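Tubulin-binding cofactor A (Leishmania major, PDB 4CQI) probably takes part in an early step of tubulin folding, binding and stabilising beta-tubulin in a quasi-native state ahead of microtubule assembly. Local coordinates at residues A90-L95 with A117-G122; D97-E102 with E110-A115; K26-K31 with S104-E109. All coordinates share one frame; numbering follows the deposited sequence.

The three contacts gather at one end of an all-helical, three-helix bundle, where the short helix 109-125 packs beside the long hairpin of helices 23-62 and 67-100. Contacts 1 and 2 are two levels of the same interface between helices 67-100 and 109-125, their centres about 10 Å apart, and Met119 CE meets Leu99 CD1 at 3.5 Å between them. Contact 3 brings in helix 23-62 and the linker; its centre lies about 5 Å from that of contact 2, and Leu28 CD1 touches Leu99 CD2 at 3.8 Å. It is about 14 Å from the centre of contact 1, to which the salt bridge of Lys31 NZ with Asp94 OD2 (2.6 Å) ties it.

Contact 1. Residues A90-L95 with A117-G122; sequences ASVKDL and ATMADG
Leu95 and Met119 meet through different first torsions: Leu95 holds CG anti to its backbone N (chi1 180°), whereas Met119 turns CG anti to its carbonyl carbon (chi1 -67°), and each thereby carries its CG across the gap toward the other helix. The two belong to antiparallel helices, 67-100 and 109-125, of the three-helix bundle of TBCA, a family placed in the spectrin clan. The helices come close here, and the CA atoms of Val92 and Met119 are 5.8 Å apart. Met119 bridges the gap from helix 109-125, its CB directed at the partner helix. Its chain crosses the CG-CD2 branch of Leu95 at a slant, with CG and SD both against it: Leu95 CD2 rests on Met119 CG at 3.6 Å, and Met119 SD lies 4.0 Å from Leu95 CG. A turn earlier in helix 67-100, Val92 flanks the same methionine more loosely, Val92 CG1 being 4.4 Å from Met119 CG. No hydrogen bond or salt bridge joins the two segments, and the interface is buried and apolar. Helix 23-62 adds a third side to this layer, with Leu28 touching Leu95 and Leu35 touching Val92. Beside the leucine, the methionine sulfur also passes the backbone of helix 67-100, with Met119 SD 4.1 Å from Val92 O.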
loop_
_atom_site.group_PDB
_atom_site.type_symbol
_atom_site.label_atom_id
_atom_site.label_comp_id
_atom_site.label_asym_id
_atom_site.label_seq_id
_atom_site.Cartn_x
_atom_site.Cartn_y
_atom_site.Cartn_z
ATOM N N ALA A 90 -4.593 7.426 -2.396
ATOM C CA ALA A 90 -5.508 8.196 -1.551
ATOM C C ALA A 90 -4.782 8.693 -0.287
ATOM O O ALA A 90 -4.976 9.847 0.153
ATOM C CB ALA A 90 -6.756 7.372 -1.180
ATOM N N SER A 91 -3.893 7.856 0.232
ATOM C CA SER A 91 -3.085 8.206 1.410
ATOM C C SER A 91 -2.034 9.282 1.098
ATOM O O SER A 91 -1.786 10.198 1.913
ATOM C CB SER A 91 -2.464 6.903 1.971
ATOM O OG SER A 91 -1.717 7.172 3.140
ATOM N N VAL A 92 -1.428 9.199 -0.072
ATOM C CA VAL A 92 -0.459 10.196 -0.533
ATOM C C VAL A 92 -1.130 11.561 -0.639
ATOM O O VAL A 92 -0.577 12.569 -0.163
ATOM C CB VAL A 92 0.219 9.803 -1.858
ATOM C CG1 VAL A 92 1.000 11.000 -2.458
ATOM C CG2 VAL A 92 1.146 8.588 -1.670
ATOM N N LYS A 93 -2.324 11.591 -1.241
ATOM C CA LYS A 93 -3.104 12.853 -1.384
ATOM C C LYS A 93 -3.535 13.464 -0.061
ATOM O O LYS A 93 -3.435 14.688 0.118
ATOM C CB LYS A 93 -4.358 12.640 -2.245
ATOM C CG LYS A 93 -5.183 13.890 -2.512
ATOM C CD LYS A 93 -4.417 14.866 -3.382
ATOM C CE LYS A 93 -5.290 16.031 -3.891
ATOM N NZ LYS A 93 -4.381 17.081 -4.475
ATOM N N ASP A 94 -3.965 12.621 0.864
ATOM C CA ASP A 94 -4.337 13.048 2.187
ATOM C C ASP A 94 -3.154 13.695 2.926
ATOM O O ASP A 94 -3.293 14.782 3.543
ATOM C CB ASP A 94 -4.882 11.873 2.979
ATOM C CG ASP A 94 -5.445 12.288 4.320
ATOM O OD1 ASP A 94 -6.421 13.091 4.333
ATOM O OD2 ASP A 94 -4.982 11.778 5.352
ATOM N N LEU A 95 -1.989 13.057 2.830
ATOM C CA LEU A 95 -0.782 13.546 3.479
ATOM C C LEU A 95 -0.339 14.805 2.832
ATOM O O LEU A 95 -0.032 15.802 3.500
ATOM C CB LEU A 95 0.331 12.459 3.453
ATOM C CG LEU A 95 1.686 12.752 4.075
ATOM C CD1 LEU A 95 1.599 13.253 5.529
ATOM C CD2 LEU A 95 2.615 11.530 3.959
ATOM N N ALA A 117 9.900 11.531 2.094
ATOM C CA ALA A 117 10.478 10.233 1.670
ATOM C C ALA A 117 9.415 9.133 1.437
ATOM O O ALA A 117 9.486 8.355 0.454
ATOM C CB ALA A 117 11.539 9.752 2.694
ATOM N N THR A 118 8.427 9.105 2.322
ATOM C CA THR A 118 7.386 8.057 2.319
ATOM C C THR A 118 6.446 8.306 1.147
ATOM O O THR A 118 6.075 7.362 0.441
ATOM C CB THR A 118 6.618 8.037 3.655
ATOM O OG1 THR A 118 7.546 7.865 4.730
ATOM C CG2 THR A 118 5.615 6.885 3.724
ATOM N N MET A 119 6.088 9.577 0.889
ATOM C CA MET A 119 5.359 9.904 -0.352
ATOM C C MET A 119 6.120 9.495 -1.601
ATOM O O MET A 119 5.538 8.880 -2.508
ATOM C CB MET A 119 4.979 11.400 -0.395
ATOM C CG MET A 119 3.961 11.775 0.653
ATOM S SD MET A 119 3.336 13.479 0.492
ATOM C CE MET A 119 4.775 14.382 0.981
ATOM N N ALA A 120 7.413 9.807 -1.661
ATOM C CA ALA A 120 8.242 9.381 -2.797
ATOM C C ALA A 120 8.280 7.853 -2.947
ATOM O O ALA A 120 8.152 7.350 -4.068
ATOM C CB ALA A 120 9.641 9.962 -2.713
ATOM N N ASP A 121 8.403 7.119 -1.835
ATOM C CA ASP A 121 8.281 5.641 -1.843
ATOM C C ASP A 121 6.936 5.160 -2.392
ATOM O O ASP A 121 6.896 4.192 -3.166
ATOM C CB ASP A 121 8.482 5.016 -0.448
ATOM C CG ASP A 121 9.902 5.160 0.082
ATOM O OD1 ASP A 121 10.847 5.356 -0.708
ATOM O OD2 ASP A 121 10.078 5.051 1.319
ATOM N N GLY A 122 5.841 5.825 -2.023
ATOM C CA GLY A 122 4.497 5.475 -2.581
ATOM C C GLY A 122 4.380 5.708 -4.087
ATOM O O GLY A 122 3.914 4.840 -4.823
#

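Contact 2. Residues D97-E102 with E110-A115; sequences DYLEKE and ELLDLA
At Leu99 and Leu112, helices 67-100 and 109-125 run roughly antiparallel, with the CA atoms of the two residues 8.6 Å apart, a spacing that side chains must bridge. Leu99 does most of this. Its CB points at helix 109-125, and its two methyls are divided between two partners on successive turns of that helix. Leu99 CD2 meets Leu112 CD2 at 3.6 Å, and Leu99 CD1 reaches Ala115 CB at a looser 4.3 Å. Leu112 approaches differently: its CB is directed along the flank of the interface, and it is the torsion that sets CG anti to the carbonyl carbon (chi1 -67°), followed by an extended chi2 (175°), that brings CD2 back toward Leu99. The two side chains slide past each other in opposite senses, touching through one methyl each. The contact is wholly apolar, with no hydrogen bond between the segments, and it is partly buried. In the linker that follows helix 67-100, Lys101 O accepts a hydrogen bond from Ser104 OG. Both segments also pack on helix 23-62, Leu99 on its Leu28 and Ala115 on its Val32. The contact joins helices 67-100 and 109-125 close to the linker between them, with helix 23-62 packed on both.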
loop_
_atom_site.group_PDB
_atom_site.type_symbol
_atom_site.label_atom_id
_atom_site.label_comp_id
_atom_site.label_asym_id
_atom_site.label_seq_id
_atom_site.Cartn_x
_atom_site.Cartn_y
_atom_site.Cartn_z
ATOM N N ASP A 97 -2.130 16.996 1.095
ATOM C CA ASP A 97 -3.089 18.044 1.506
ATOM C C ASP A 97 -2.778 18.541 2.921
ATOM O O ASP A 97 -2.775 19.731 3.144
ATOM C CB ASP A 97 -4.524 17.522 1.477
ATOM C CG ASP A 97 -5.095 17.407 0.047
ATOM O OD1 ASP A 97 -4.423 17.792 -0.935
ATOM O OD2 ASP A 97 -6.224 16.886 -0.063
ATOM N N TYR A 98 -2.546 17.637 3.871
ATOM C CA TYR A 98 -2.276 18.013 5.266
ATOM C C TYR A 98 -1.031 18.883 5.369
ATOM O O TYR A 98 -1.007 19.868 6.130
ATOM C CB TYR A 98 -2.116 16.788 6.175
ATOM C CG TYR A 98 -2.176 17.148 7.647
ATOM C CD1 TYR A 98 -3.353 17.586 8.213
ATOM C CD2 TYR A 98 -1.042 17.090 8.463
ATOM C CE1 TYR A 98 -3.433 17.954 9.523
ATOM C CE2 TYR A 98 -1.110 17.448 9.782
ATOM C CZ TYR A 98 -2.310 17.897 10.318
ATOM O OH TYR A 98 -2.409 18.261 11.649
ATOM N N LEU A 99 -0.005 18.512 4.610
ATOM C CA LEU A 99 1.240 19.275 4.572
ATOM C C LEU A 99 1.057 20.684 4.028
ATOM O O LEU A 99 1.855 21.567 4.348
ATOM C CB LEU A 99 2.345 18.541 3.810
ATOM C CG LEU A 99 2.920 17.302 4.515
ATOM C CD1 LEU A 99 3.723 16.471 3.529
ATOM C CD2 LEU A 99 3.852 17.703 5.688
ATOM N N GLU A 100 0.037 20.896 3.204
ATOM C CA GLU A 100 -0.301 22.255 2.779
ATOM C C GLU A 100 -1.096 23.044 3.819
ATOM O O GLU A 100 -1.113 24.263 3.751
ATOM C CB GLU A 100 -1.066 22.214 1.462
ATOM C CG GLU A 100 -0.209 21.664 0.341
ATOM C CD GLU A 100 -1.013 21.273 -0.878
ATOM O OE1 GLU A 100 -2.182 21.729 -1.002
ATOM O OE2 GLU A 100 -0.468 20.499 -1.706
ATOM N N LYS A 101 -1.747 22.356 4.748
ATOM C CA LYS A 101 -2.596 22.990 5.785
ATOM C C LYS A 101 -1.909 22.950 7.137
ATOM O O LYS A 101 -0.792 23.465 7.239
ATOM C CB LYS A 101 -3.983 22.346 5.809
ATOM C CG LYS A 101 -4.706 22.414 4.464
ATOM C CD LYS A 101 -6.186 22.038 4.568
ATOM C CE LYS A 101 -6.922 22.185 3.228
ATOM N NZ LYS A 101 -8.399 21.905 3.336
ATOM N N GLU A 102 -2.521 22.345 8.167
ATOM C CA GLU A 102 -1.999 22.430 9.535
ATOM C C GLU A 102 -0.624 21.774 9.677
ATOM O O GLU A 102 0.135 22.102 10.607
ATOM C CB GLU A 102 -2.952 21.794 10.555
ATOM C CG GLU A 102 -4.274 22.537 10.756
ATOM C CD GLU A 102 -5.359 22.086 9.805
ATOM O OE1 GLU A 102 -5.034 21.439 8.766
ATOM O OE2 GLU A 102 -6.536 22.381 10.123
ATOM N N GLU A 110 12.982 16.339 10.708
ATOM C CA GLU A 110 13.130 14.909 10.392
ATOM C C GLU A 110 11.776 14.236 10.063
ATOM O O GLU A 110 11.724 13.345 9.183
ATOM C CB GLU A 110 13.838 14.149 11.526
ATOM C CG GLU A 110 15.352 14.437 11.556
ATOM C CD GLU A 110 15.685 15.793 12.141
ATOM O OE1 GLU A 110 14.896 16.274 12.981
ATOM O OE2 GLU A 110 16.743 16.377 11.765
ATOM N N LEU A 111 10.702 14.648 10.743
ATOM C CA LEU A 111 9.345 14.157 10.406
ATOM C C LEU A 111 8.898 14.662 9.045
ATOM O O LEU A 111 8.293 13.908 8.269
ATOM C CB LEU A 111 8.309 14.559 11.458
ATOM C CG LEU A 111 6.861 14.095 11.268
ATOM C CD1 LEU A 111 6.734 12.595 11.091
ATOM C CD2 LEU A 111 6.029 14.546 12.454
ATOM N N LEU A 112 9.178 15.928 8.726
ATOM C CA LEU A 112 8.887 16.419 7.379
ATOM C C LEU A 112 9.676 15.667 6.302
ATOM O O LEU A 112 9.117 15.318 5.229
ATOM C CB LEU A 112 9.144 17.935 7.276
ATOM C CG LEU A 112 8.230 18.851 8.067
ATOM C CD1 LEU A 112 8.775 20.281 7.908
ATOM C CD2 LEU A 112 6.792 18.748 7.537
ATOM N N ASP A 113 10.950 15.373 6.572
ATOM C CA ASP A 113 11.780 14.625 5.610
ATOM C C ASP A 113 11.199 13.231 5.454
ATOM O O ASP A 113 11.069 12.744 4.335
ATOM C CB ASP A 113 13.246 14.492 6.045
ATOM C CG ASP A 113 14.046 15.797 5.922
ATOM O OD1 ASP A 113 13.583 16.772 5.300
ATOM O OD2 ASP A 113 15.181 15.854 6.470
ATOM N N LEU A 114 10.826 12.606 6.557
ATOM C CA LEU A 114 10.240 11.287 6.514
ATOM C C LEU A 114 8.900 11.283 5.721
ATOM O O LEU A 114 8.633 10.359 4.948
ATOM C CB LEU A 114 9.996 10.796 7.922
ATOM C CG LEU A 114 9.373 9.419 8.040
ATOM C CD1 LEU A 114 10.263 8.385 7.361
ATOM C CD2 LEU A 114 9.116 9.092 9.503
ATOM N N ALA A 115 8.055 12.279 5.958
ATOM C CA ALA A 115 6.783 12.367 5.215
ATOM C C ALA A 115 7.070 12.486 3.703
ATOM O O ALA A 115 6.474 11.772 2.864
ATOM C CB ALA A 115 5.948 13.566 5.702
#

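Contact 3. Residues K26-K31 with S104-E109; sequences KTLRIK and STVSNE
Leu28 and Val106 meet with their side chains at a slant, the leucine coming from helix 23-62 and the valine from the linker between helices 67-100 and 109-125. A single branch of Leu28 does the touching. Its CD2 methyl faces the fork of the valine, with Leu28 CD2 4.0 Å from Val106 CG2 and 4.1 Å from Val106 CG1, nearly equidistant from the two arms. Both CB atoms are directed across the contact, and Leu28 swings CG anti to its backbone N (chi1 -174°), which carries the branched end out to the linker. Leu111 and Leu112 of helix 109-125 also touch Leu28, so Val106 adds a linker side chain to an apolar cluster that includes the third helix. Asn24 packs against Val106 from helix 23-62.

Beside this apolar pair, Arg29 and Asn108 approach at about a right angle. The amide nitrogen Asn108 ND2 lies at the edge of the guanidinium, near its plane, 4.1 Å from Arg29 NH2, while the two flat groups are inclined by 52°. Both nitrogens are donors and do not bond each other; both reach the same acceptor, Glu25 OE2, through a salt bridge from Arg29 NH2 and a hydrogen bond from Asn108 ND2, which probably accounts for their closeness. A bend in the arginine chain at chi3 (-79°) turns its end toward the linker. The other end of the amide is used as well: Asn108 OD1 accepts the backbone N-H of Leu111. With both ends engaged, the amide is held in one orientation. Asn108 is thereby the N-cap of helix 109-125, its side chain covering a backbone N-H of the first turn, a classic asparagine cap, here tied through Glu25 to the first helix of the three-helix bundle.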
loop_
_atom_site.group_PDB
_atom_site.type_symbol
_atom_site.label_atom_id
_atom_site.label_comp_id
_atom_site.label_asym_id
_atom_site.label_seq_id
_atom_site.Cartn_x
_atom_site.Cartn_y
_atom_site.Cartn_z
ATOM N N LYS A 26 1.457 15.209 15.765
ATOM C CA LYS A 26 0.844 13.915 16.070
ATOM C C LYS A 26 0.038 13.392 14.867
ATOM O O LYS A 26 0.117 12.189 14.494
ATOM C CB LYS A 26 -0.068 14.041 17.299
ATOM C CG LYS A 26 -0.829 12.776 17.657
ATOM C CD LYS A 26 -1.969 13.030 18.642
ATOM C CE LYS A 26 -2.832 11.781 18.845
ATOM N NZ LYS A 26 -2.307 10.901 19.939
ATOM N N THR A 27 -0.740 14.283 14.268
ATOM C CA THR A 27 -1.553 13.932 13.084
ATOM C C THR A 27 -0.647 13.566 11.908
ATOM O O THR A 27 -0.887 12.545 11.210
ATOM C CB THR A 27 -2.511 15.082 12.753
ATOM O OG1 THR A 27 -3.457 15.183 13.837
ATOM C CG2 THR A 27 -3.244 14.846 11.455
ATOM N N LEU A 28 0.383 14.370 11.679
ATOM C CA LEU A 28 1.341 14.071 10.603
ATOM C C LEU A 28 1.956 12.678 10.749
ATOM O O LEU A 28 2.066 11.921 9.776
ATOM C CB LEU A 28 2.423 15.133 10.501
ATOM C CG LEU A 28 3.422 15.069 9.356
ATOM C CD1 LEU A 28 2.727 14.963 7.992
ATOM C CD2 LEU A 28 4.384 16.279 9.378
ATOM N N ARG A 29 2.371 12.358 11.973
ATOM C CA ARG A 29 2.937 11.044 12.289
ATOM C C ARG A 29 1.971 9.909 11.958
ATOM O O ARG A 29 2.365 8.919 11.323
ATOM C CB ARG A 29 3.346 11.031 13.785
ATOM C CG ARG A 29 4.287 9.933 14.228
ATOM C CD ARG A 29 4.766 10.199 15.669
ATOM N NE ARG A 29 5.845 11.204 15.730
ATOM C CZ ARG A 29 5.792 12.393 16.342
ATOM N NH1 ARG A 29 4.695 12.797 16.992
ATOM N NH2 ARG A 29 6.855 13.196 16.315
ATOM N N ILE A 30 0.704 10.040 12.371
ATOM C CA ILE A 30 -0.314 9.044 12.093
ATOM C C ILE A 30 -0.493 8.867 10.593
ATOM O O ILE A 30 -0.589 7.732 10.105
ATOM C CB ILE A 30 -1.672 9.422 12.720
ATOM C CG1 ILE A 30 -1.614 9.328 14.254
ATOM C CG2 ILE A 30 -2.802 8.541 12.176
ATOM C CD1 ILE A 30 -2.698 10.169 14.926
ATOM N N LYS A 31 -0.556 9.973 9.873
ATOM C CA LYS A 31 -0.736 9.892 8.412
ATOM C C LYS A 31 0.476 9.234 7.717
ATOM O O LYS A 31 0.296 8.425 6.808
ATOM C CB LYS A 31 -1.061 11.249 7.812
ATOM C CG LYS A 31 -2.381 11.864 8.278
ATOM C CD LYS A 31 -2.663 13.171 7.515
ATOM C CE LYS A 31 -3.986 13.794 8.004
ATOM N NZ LYS A 31 -5.188 12.962 7.713
ATOM N N SER A 104 1.653 22.349 7.625
ATOM C CA SER A 104 2.589 23.301 7.015
ATOM C C SER A 104 3.478 23.965 8.045
ATOM O O SER A 104 4.516 24.531 7.668
ATOM C CB SER A 104 1.873 24.405 6.222
ATOM O OG SER A 104 1.147 25.300 7.067
ATOM N N THR A 105 3.080 23.889 9.318
ATOM C CA THR A 105 3.784 24.590 10.373
ATOM C C THR A 105 4.608 23.646 11.233
ATOM O O THR A 105 5.252 24.101 12.200
ATOM C CB THR A 105 2.833 25.419 11.293
ATOM O OG1 THR A 105 1.739 24.626 11.752
ATOM C CG2 THR A 105 2.322 26.636 10.555
ATOM N N VAL A 106 4.644 22.354 10.884
ATOM C CA VAL A 106 5.364 21.415 11.706
ATOM C C VAL A 106 6.846 21.868 11.670
ATOM O O VAL A 106 7.372 22.258 10.614
ATOM C CB VAL A 106 5.141 19.944 11.251
ATOM C CG1 VAL A 106 6.171 19.035 11.904
ATOM C CG2 VAL A 106 3.715 19.513 11.625
ATOM N N SER A 107 7.478 21.908 12.835
ATOM C CA SER A 107 8.870 22.406 12.926
ATOM C C SER A 107 9.873 21.249 12.933
ATOM O O SER A 107 11.085 21.459 12.757
ATOM C CB SER A 107 9.066 23.264 14.177
ATOM O OG SER A 107 8.675 22.554 15.343
ATOM N N ASN A 108 9.360 20.037 13.153
ATOM C CA ASN A 108 10.199 18.845 13.194
ATOM C C ASN A 108 10.681 18.491 11.801
ATOM O O ASN A 108 9.971 17.832 11.028
ATOM C CB ASN A 108 9.420 17.713 13.824
ATOM C CG ASN A 108 10.234 16.444 13.947
ATOM O OD1 ASN A 108 11.221 16.262 13.237
ATOM N ND2 ASN A 108 9.799 15.560 14.805
ATOM N N GLU A 109 11.889 18.942 11.485
ATOM C CA GLU A 109 12.525 18.705 10.206
ATOM C C GLU A 109 12.640 17.216 9.778
ATOM O O GLU A 109 12.485 16.891 8.602
ATOM C CB GLU A 109 13.928 19.317 10.279
ATOM C CG GLU A 109 14.895 19.050 9.150
ATOM C CD GLU A 109 16.315 19.576 9.472
ATOM O OE1 GLU A 109 16.458 20.673 10.070
ATOM O OE2 GLU A 109 17.297 18.883 9.128
#